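Local coordinates for protein glucose-6-phosphate 1-dehydrogenase (Kluyveromyces lactis, PDB 7E6I) that catalyses the NADP-dependent oxidation of glucose 6-phosphate to 6-phosphogluconolactone, the rate-limiting entry step of the oxidative pentose phosphate pathway, at residues K312-A324 with V331-E343. Sequence-based numbering, arbitrary orientation.
Sequences KCVTFAAIGFKIA and VPIVMRAGKALNE. With BG6 (6-O-phosphono-beta-D-glucopyranose), chain B.
Phe321 and Ile333 face each other as a hydrogen-bonded pair, and their side chains start the densest part of this contact. Phe321 CB sits 4.0 Å from Ile333 CB, while farther out on the ring Phe321 CE2 lies 3.9 Å from Met335 CB. Met335 SD stands 4.9 Å from the centroid of the Phe321 ring, an oblique Met-aromatic contact. The methionine chain bends at its last torsion (chi3 7°), which curls CE back toward CE2 and CZ of the ring. In the other direction Ile333 CD1 meets Ile323 CD1 at 3.7 Å. Helix 236-254 packs on this face, with Met242 against Met335 and Ile319. The two strands form an antiparallel beta hairpin inside the mixed sheet of the C-terminal domain, with 285-291 and 212-220 as flanking strands. Ladder bonds run in pairs between Ala317 and Ala337, Ile319 and Met335, and Phe321 and Ile333; beyond them Lys339 N donates to Thr315 O. On the reverse face Phe316 lays CD2 3.7 Å from Gly338 CA, in the place a side chain there would need, with Leu341 CD1 at the ring edge. A serine in place of Phe316 would probably leave a gap beside Gly338 and deprive Leu341 of its aromatic neighbour. Packing between the strands is thinner at Ala318, whose CB meets Arg336 CB; the guanidinium leads away to Gln216, and this arginine probably binds a second NADP(+), as in related enzymes. Past the Phe321-Ile333 pair the hairpin loosens: a water bridges Ile323 N and Val331 O, and exposed Lys322 lays CD and CE along Val331 and Pro332. At the opposite end, Lys339 NZ donates to O3 of the bound glucose 6-phosphate at 2.9 Å while salt-bridged to Glu221.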
ATOM      1  N   LYS A 312     -10.559  23.575  -5.317  1.00 44.92           N
ATOM      2  CA  LYS A 312      -9.810  23.583  -4.068  1.00 43.31           C
ATOM      3  C   LYS A 312      -9.091  22.257  -3.810  1.00 43.32           C
ATOM      4  O   LYS A 312      -8.791  21.937  -2.651  1.00 43.77           O
ATOM      5  CB  LYS A 312     -10.742  23.907  -2.900  1.00 42.15           C
ATOM      6  CG  LYS A 312     -11.468  25.238  -3.014  1.00 50.21           C
ATOM      7  CD  LYS A 312     -11.875  25.758  -1.626  1.00 53.12           C
ATOM      8  CE  LYS A 312     -12.876  24.814  -0.952  1.00 59.08           C
ATOM      9  NZ  LYS A 312     -14.188  25.469  -0.634  1.00 67.00           N
ATOM     10  N   CYS A 313      -8.812  21.476  -4.855  1.00 38.53           N
ATOM     11  CA  CYS A 313      -8.257  20.143  -4.657  1.00 36.67           C
ATOM     12  C   CYS A 313      -6.866  20.214  -4.027  1.00 36.41           C
ATOM     13  O   CYS A 313      -6.004  20.987  -4.462  1.00 34.10           O
ATOM     14  CB  CYS A 313      -8.190  19.388  -5.974  1.00 37.09           C
ATOM     15  SG  CYS A 313      -7.654  17.677  -5.765  1.00 38.19           S
ATOM     16  N   VAL A 314      -6.648  19.387  -3.012  1.00 34.26           N
ATOM     17  CA  VAL A 314      -5.375  19.330  -2.302  1.00 36.04           C
ATOM     18  C   VAL A 314      -4.460  18.329  -3.002  1.00 31.95           C
ATOM     19  O   VAL A 314      -4.779  17.138  -3.076  1.00 30.77           O
ATOM     20  CB  VAL A 314      -5.591  18.938  -0.832  1.00 36.01           C
ATOM     21  CG1 VAL A 314      -4.289  18.830  -0.133  1.00 34.59           C
ATOM     22  CG2 VAL A 314      -6.461  19.961  -0.126  1.00 36.09           C
ATOM     23  N   THR A 315      -3.310  18.797  -3.490  1.00 30.78           N
ATOM     24  CA  THR A 315      -2.299  17.901  -4.047  1.00 30.90           C
ATOM     25  C   THR A 315      -1.098  17.722  -3.120  1.00 28.09           C
ATOM     26  O   THR A 315      -0.220  16.894  -3.403  1.00 26.33           O
ATOM     27  CB  THR A 315      -1.842  18.397  -5.434  1.00 31.82           C
ATOM     28  OG1 THR A 315      -1.144  19.639  -5.304  1.00 31.42           O
ATOM     29  CG2 THR A 315      -3.042  18.614  -6.345  1.00 35.27           C
ATOM     30  N   PHE A 316      -1.038  18.476  -2.022  1.00 28.37           N
ATOM     31  CA  PHE A 316      -0.050  18.285  -0.973  1.00 28.33           C
ATOM     32  C   PHE A 316      -0.747  18.474   0.356  1.00 29.64           C
ATOM     33  O   PHE A 316      -1.453  19.469   0.537  1.00 32.27           O
ATOM     34  CB  PHE A 316       1.114  19.283  -1.073  1.00 31.25           C
ATOM     35  CG  PHE A 316       2.063  19.215   0.096  1.00 31.66           C
ATOM     36  CD1 PHE A 316       1.744  19.790   1.316  1.00 32.81           C
ATOM     37  CD2 PHE A 316       3.266  18.561  -0.026  1.00 31.87           C
ATOM     38  CE1 PHE A 316       2.589  19.695   2.377  1.00 32.74           C
ATOM     39  CE2 PHE A 316       4.115  18.473   1.038  1.00 33.32           C
ATOM     40  CZ  PHE A 316       3.773  19.043   2.247  1.00 32.31           C
ATOM     41  N   ALA A 317      -0.490  17.575   1.306  1.00 29.31           N
ATOM     42  CA  ALA A 317      -1.009  17.719   2.660  1.00 29.19           C
ATOM     43  C   ALA A 317       0.013  17.242   3.678  1.00 26.82           C
ATOM     44  O   ALA A 317       0.641  16.193   3.502  1.00 25.81           O
ATOM     45  CB  ALA A 317      -2.319  16.936   2.854  1.00 26.22           C
ATOM     46  N   ALA A 318       0.156  18.005   4.758  1.00 28.12           N
ATOM     47  CA  ALA A 318       0.856  17.569   5.956  1.00 25.82           C
ATOM     48  C   ALA A 318      -0.156  17.592   7.089  1.00 29.26           C
ATOM     49  O   ALA A 318      -0.894  18.571   7.231  1.00 31.77           O
ATOM     50  CB  ALA A 318       2.059  18.464   6.259  1.00 24.19           C
ATOM     51  N   ILE A 319      -0.232  16.503   7.856  1.00 27.52           N
ATOM     52  CA  ILE A 319      -1.241  16.352   8.901  1.00 26.96           C
ATOM     53  C   ILE A 319      -0.563  15.902  10.183  1.00 27.54           C
ATOM     54  O   ILE A 319       0.255  14.976  10.164  1.00 26.78           O
ATOM     55  CB  ILE A 319      -2.334  15.339   8.516  1.00 26.43           C
ATOM     56  CG1 ILE A 319      -2.991  15.698   7.178  1.00 28.64           C
ATOM     57  CG2 ILE A 319      -3.365  15.234   9.628  1.00 24.75           C
ATOM     58  CD1 ILE A 319      -3.831  14.537   6.579  1.00 25.05           C
ATOM     59  N   GLY A 320      -0.922  16.532  11.299  1.00 29.78           N
ATOM     60  CA  GLY A 320      -0.413  16.123  12.598  1.00 27.75           C
ATOM     61  C   GLY A 320      -1.336  15.092  13.224  1.00 27.90           C
ATOM     62  O   GLY A 320      -2.557  15.167  13.093  1.00 28.67           O
ATOM     63  N   PHE A 321      -0.736  14.127  13.902  1.00 24.36           N
ATOM     64  CA  PHE A 321      -1.477  13.061  14.553  1.00 24.26           C
ATOM     65  C   PHE A 321      -0.993  12.909  15.981  1.00 27.65           C
ATOM     66  O   PHE A 321       0.160  13.218  16.301  1.00 26.17           O
ATOM     67  CB  PHE A 321      -1.299  11.726  13.827  1.00 23.47           C
ATOM     68  CG  PHE A 321      -1.971  11.669  12.492  1.00 23.88           C
ATOM     69  CD1 PHE A 321      -3.271  11.205  12.384  1.00 22.53           C
ATOM     70  CD2 PHE A 321      -1.302  12.067  11.346  1.00 23.77           C
ATOM     71  CE1 PHE A 321      -3.896  11.142  11.154  1.00 22.26           C
ATOM     72  CE2 PHE A 321      -1.919  12.014  10.112  1.00 25.94           C
ATOM     73  CZ  PHE A 321      -3.228  11.540  10.019  1.00 24.82           C
ATOM     74  N   LYS A 322      -1.880  12.413  16.834  1.00 25.25           N
ATOM     75  CA  LYS A 322      -1.533  12.095  18.208  1.00 28.43           C
ATOM     76  C   LYS A 322      -2.168  10.761  18.553  1.00 28.78           C
ATOM     77  O   LYS A 322      -3.329  10.507  18.212  1.00 27.14           O
ATOM     78  CB  LYS A 322      -2.018  13.163  19.185  1.00 25.45           C
ATOM     79  CG  LYS A 322      -1.250  14.489  19.104  1.00 31.60           C
ATOM     80  CD  LYS A 322       0.139  14.405  19.813  1.00 34.28           C
ATOM     81  CE  LYS A 322       0.903  15.759  19.765  1.00 35.02           C
ATOM     82  NZ  LYS A 322       1.030  16.400  21.122  1.00 38.65           N
ATOM     83  N   ILE A 323      -1.409   9.915  19.230  1.00 24.94           N
ATOM     84  CA  ILE A 323      -1.896   8.618  19.666  1.00 26.06           C
ATOM     85  C   ILE A 323      -1.934   8.628  21.184  1.00 27.95           C
ATOM     86  O   ILE A 323      -0.907   8.848  21.839  1.00 27.43           O
ATOM     87  CB  ILE A 323      -1.020   7.485  19.140  1.00 24.28           C
ATOM     88  CG1 ILE A 323      -0.916   7.568  17.620  1.00 23.55           C
ATOM     89  CG2 ILE A 323      -1.552   6.156  19.646  1.00 23.73           C
ATOM     90  CD1 ILE A 323      -0.072   6.460  17.026  1.00 18.82           C
ATOM     91  N   ALA A 324      -3.115   8.388  21.746  1.00 26.82           N
ATOM     92  CA  ALA A 324      -3.307   8.515  23.186  1.00 29.09           C
ATOM     93  C   ALA A 324      -3.170   7.146  23.852  1.00 28.19           C
ATOM     94  O   ALA A 324      -4.142   6.508  24.245  1.00 29.57           O
ATOM     95  CB  ALA A 324      -4.662   9.148  23.476  1.00 25.79           C
ATOM     96  N   VAL A 331       3.752  12.315  21.752  1.00 26.00           N
ATOM     97  CA  VAL A 331       4.713  12.323  20.653  1.00 26.06           C
ATOM     98  C   VAL A 331       4.024  12.897  19.423  1.00 28.06           C
ATOM     99  O   VAL A 331       3.028  12.327  18.950  1.00 26.33           O
ATOM    100  CB  VAL A 331       5.265  10.918  20.369  1.00 24.81           C
ATOM    101  CG1 VAL A 331       6.260  10.961  19.227  1.00 21.14           C
ATOM    102  CG2 VAL A 331       5.912  10.337  21.612  1.00 25.44           C
ATOM    103  N   PRO A 332       4.503  14.009  18.867  1.00 26.61           N
ATOM    104  CA  PRO A 332       3.862  14.542  17.657  1.00 29.45           C
ATOM    105  C   PRO A 332       4.220  13.685  16.450  1.00 26.46           C
ATOM    106  O   PRO A 332       5.391  13.390  16.212  1.00 25.37           O
ATOM    107  CB  PRO A 332       4.430  15.961  17.533  1.00 28.30           C
ATOM    108  CG  PRO A 332       5.544  16.058  18.550  1.00 27.59           C
ATOM    109  CD  PRO A 332       5.728  14.735  19.221  1.00 25.00           C
ATOM    110  N   ILE A 333       3.199  13.280  15.696  1.00 24.02           N
ATOM    111  CA  ILE A 333       3.359  12.467  14.498  1.00 24.89           C
ATOM    112  C   ILE A 333       2.904  13.280  13.291  1.00 26.73           C
ATOM    113  O   ILE A 333       1.853  13.928  13.335  1.00 27.48           O
ATOM    114  CB  ILE A 333       2.558  11.167  14.626  1.00 25.74           C
ATOM    115  CG1 ILE A 333       3.143  10.322  15.746  1.00 24.36           C
ATOM    116  CG2 ILE A 333       2.500  10.411  13.312  1.00 23.58           C
ATOM    117  CD1 ILE A 333       2.172   9.285  16.238  1.00 25.40           C
ATOM    118  N   VAL A 334       3.688  13.266  12.218  1.00 25.39           N
ATOM    119  CA  VAL A 334       3.307  13.955  10.993  1.00 23.63           C
ATOM    120  C   VAL A 334       3.304  12.962   9.837  1.00 22.61           C
ATOM    121  O   VAL A 334       4.265  12.201   9.648  1.00 22.25           O
ATOM    122  CB  VAL A 334       4.238  15.140  10.686  1.00 23.63           C
ATOM    123  CG1 VAL A 334       3.909  15.725   9.301  1.00 23.69           C
ATOM    124  CG2 VAL A 334       4.109  16.210  11.748  1.00 24.29           C
ATOM    125  N   MET A 335       2.228  12.973   9.063  1.00 23.11           N
ATOM    126  CA  MET A 335       2.199  12.341   7.750  1.00 22.14           C
ATOM    127  C   MET A 335       2.140  13.453   6.721  1.00 24.15           C
ATOM    128  O   MET A 335       1.340  14.383   6.859  1.00 26.89           O
ATOM    129  CB  MET A 335       0.995  11.418   7.598  1.00 19.39           C
ATOM    130  CG  MET A 335       1.198  10.024   8.184  1.00 29.31           C
ATOM    131  SD  MET A 335      -0.236   8.940   7.890  1.00 44.47           S
ATOM    132  CE  MET A 335      -1.196   9.988   6.806  1.00 20.82           C
ATOM    133  N   ARG A 336       2.985  13.373   5.703  1.00 23.55           N
ATOM    134  CA  ARG A 336       2.994  14.411   4.686  1.00 26.29           C
ATOM    135  C   ARG A 336       3.192  13.776   3.318  1.00 23.56           C
ATOM    136  O   ARG A 336       4.069  12.927   3.138  1.00 25.01           O
ATOM    137  CB  ARG A 336       4.067  15.476   4.978  1.00 23.46           C
ATOM    138  CG  ARG A 336       5.518  14.994   5.085  1.00 22.94           C
ATOM    139  CD  ARG A 336       6.372  16.151   5.627  1.00 24.94           C
ATOM    140  NE  ARG A 336       7.720  15.803   6.087  1.00 24.67           N
ATOM    141  CZ  ARG A 336       8.797  15.815   5.303  1.00 29.07           C
ATOM    142  NH1 ARG A 336       8.665  16.141   4.028  1.00 29.94           N
ATOM    143  NH2 ARG A 336      10.003  15.515   5.785  1.00 29.61           N
ATOM    144  N   ALA A 337       2.352  14.170   2.369  1.00 24.64           N
ATOM    145  CA  ALA A 337       2.335  13.600   1.030  1.00 26.21           C
ATOM    146  C   ALA A 337       2.104  14.710   0.010  1.00 31.40           C
ATOM    147  O   ALA A 337       1.270  15.596   0.233  1.00 26.89           O
ATOM    148  CB  ALA A 337       1.241  12.543   0.889  1.00 21.35           C
ATOM    149  N   GLY A 338       2.833  14.652  -1.108  1.00 27.10           N
ATOM    150  CA  GLY A 338       2.657  15.629  -2.165  1.00 27.30           C
ATOM    151  C   GLY A 338       2.994  15.073  -3.529  1.00 30.10           C
ATOM    152  O   GLY A 338       3.871  14.214  -3.680  1.00 28.25           O
ATOM    153  N   LYS A 339       2.276  15.567  -4.531  1.00 30.73           N
ATOM    154  CA  LYS A 339       2.611  15.381  -5.931  1.00 32.55           C
ATOM    155  C   LYS A 339       3.263  16.655  -6.445  1.00 32.37           C
ATOM    156  O   LYS A 339       3.116  17.729  -5.857  1.00 33.89           O
ATOM    157  CB  LYS A 339       1.359  15.050  -6.751  1.00 34.27           C
ATOM    158  CG  LYS A 339       1.091  13.541  -6.894  1.00 36.27           C
ATOM    159  CD  LYS A 339      -0.375  13.176  -6.662  1.00 34.17           C
ATOM    160  CE  LYS A 339      -0.851  12.038  -7.562  1.00 34.29           C
ATOM    161  NZ  LYS A 339      -0.102  10.762  -7.422  1.00 34.11           N
ATOM    162  N   ALA A 340       4.011  16.519  -7.541  1.00 34.17           N
ATOM    163  CA  ALA A 340       4.629  17.660  -8.230  1.00 38.39           C
ATOM    164  C   ALA A 340       5.640  18.375  -7.337  1.00 39.03           C
ATOM    165  O   ALA A 340       5.725  19.606  -7.317  1.00 39.61           O
ATOM    166  CB  ALA A 340       3.571  18.641  -8.754  1.00 36.22           C
ATOM    167  N   LEU A 341       6.400  17.603  -6.580  1.00 38.39           N
ATOM    168  CA  LEU A 341       7.515  18.118  -5.811  1.00 39.02           C
ATOM    169  C   LEU A 341       8.811  17.825  -6.576  1.00 41.13           C
ATOM    170  O   LEU A 341       8.779  17.451  -7.758  1.00 39.59           O
ATOM    171  CB  LEU A 341       7.495  17.499  -4.407  1.00 38.70           C
ATOM    172  CG  LEU A 341       6.181  17.666  -3.636  1.00 38.16           C
ATOM    173  CD1 LEU A 341       6.104  16.707  -2.441  1.00 32.86           C
ATOM    174  CD2 LEU A 341       5.992  19.114  -3.180  1.00 36.95           C
ATOM    175  N   ASN A 342       9.949  17.942  -5.896  1.00 41.44           N
ATOM    176  CA  ASN A 342      11.271  17.872  -6.504  1.00 40.45           C
ATOM    177  C   ASN A 342      11.835  16.460  -6.651  1.00 40.70           C
ATOM    178  O   ASN A 342      12.910  16.310  -7.241  1.00 42.46           O
ATOM    179  CB  ASN A 342      12.256  18.676  -5.663  1.00 44.98           C
ATOM    180  CG  ASN A 342      12.503  18.028  -4.313  1.00 48.75           C
ATOM    181  OD1 ASN A 342      11.576  17.838  -3.526  1.00 47.65           O
ATOM    182  ND2 ASN A 342      13.749  17.671  -4.048  1.00 51.59           N
ATOM    183  N   GLU A 343      11.185  15.430  -6.110  1.00 39.26           N
ATOM    184  CA  GLU A 343      11.763  14.088  -6.175  1.00 36.87           C
ATOM    185  C   GLU A 343      10.690  13.067  -5.844  1.00 35.68           C
ATOM    186  O   GLU A 343       9.632  13.402  -5.311  1.00 35.18           O
ATOM    187  CB  GLU A 343      12.943  13.929  -5.206  1.00 38.27           C
ATOM    188  CG  GLU A 343      12.541  14.221  -3.771  1.00 40.15           C
ATOM    189  CD  GLU A 343      13.663  14.047  -2.780  1.00 44.41           C
ATOM    190  OE1 GLU A 343      14.562  13.215  -3.027  1.00 46.11           O
ATOM    191  OE2 GLU A 343      13.640  14.751  -1.745  1.00 48.96           O
TER
HETATM  192  C1  BG6 B 501      -1.772   4.780  -5.793  1.00 39.80           C
HETATM  193  C2  BG6 B 501      -2.161   6.249  -5.950  1.00 38.13           C
HETATM  194  O1  BG6 B 501      -2.494   4.124  -4.828  1.00 37.90           O
HETATM  195  O5  BG6 B 501      -0.329   4.697  -5.390  1.00 41.80           O
HETATM  196  C3  BG6 B 501      -1.276   6.947  -6.923  1.00 36.83           C
HETATM  197  O2  BG6 B 501      -3.528   6.386  -6.361  1.00 35.89           O
HETATM  198  C4  BG6 B 501       0.155   6.872  -6.502  1.00 39.08           C
HETATM  199  O3  BG6 B 501      -1.631   8.353  -7.008  1.00 36.64           O
HETATM  200  C5  BG6 B 501       0.581   5.415  -6.310  1.00 41.46           C
HETATM  201  O4  BG6 B 501       0.959   7.517  -7.497  1.00 41.67           O
HETATM  202  C6  BG6 B 501       1.958   5.273  -5.719  1.00 43.35           C
HETATM  203  O6  BG6 B 501       2.227   3.890  -5.578  1.00 45.33           O
HETATM  204  P   BG6 B 501       3.799   3.382  -5.744  1.00 49.16           P
HETATM  205  O1P BG6 B 501       4.526   4.273  -4.754  1.00 40.50           O
HETATM  206  O2P BG6 B 501       4.233   3.608  -7.168  1.00 42.76           O
HETATM  207  O3P BG6 B 501       3.985   1.900  -5.425  1.00 36.04           O
HETATM  208  O   HOH W   1       1.171  10.698  20.007  1.00 30.22           O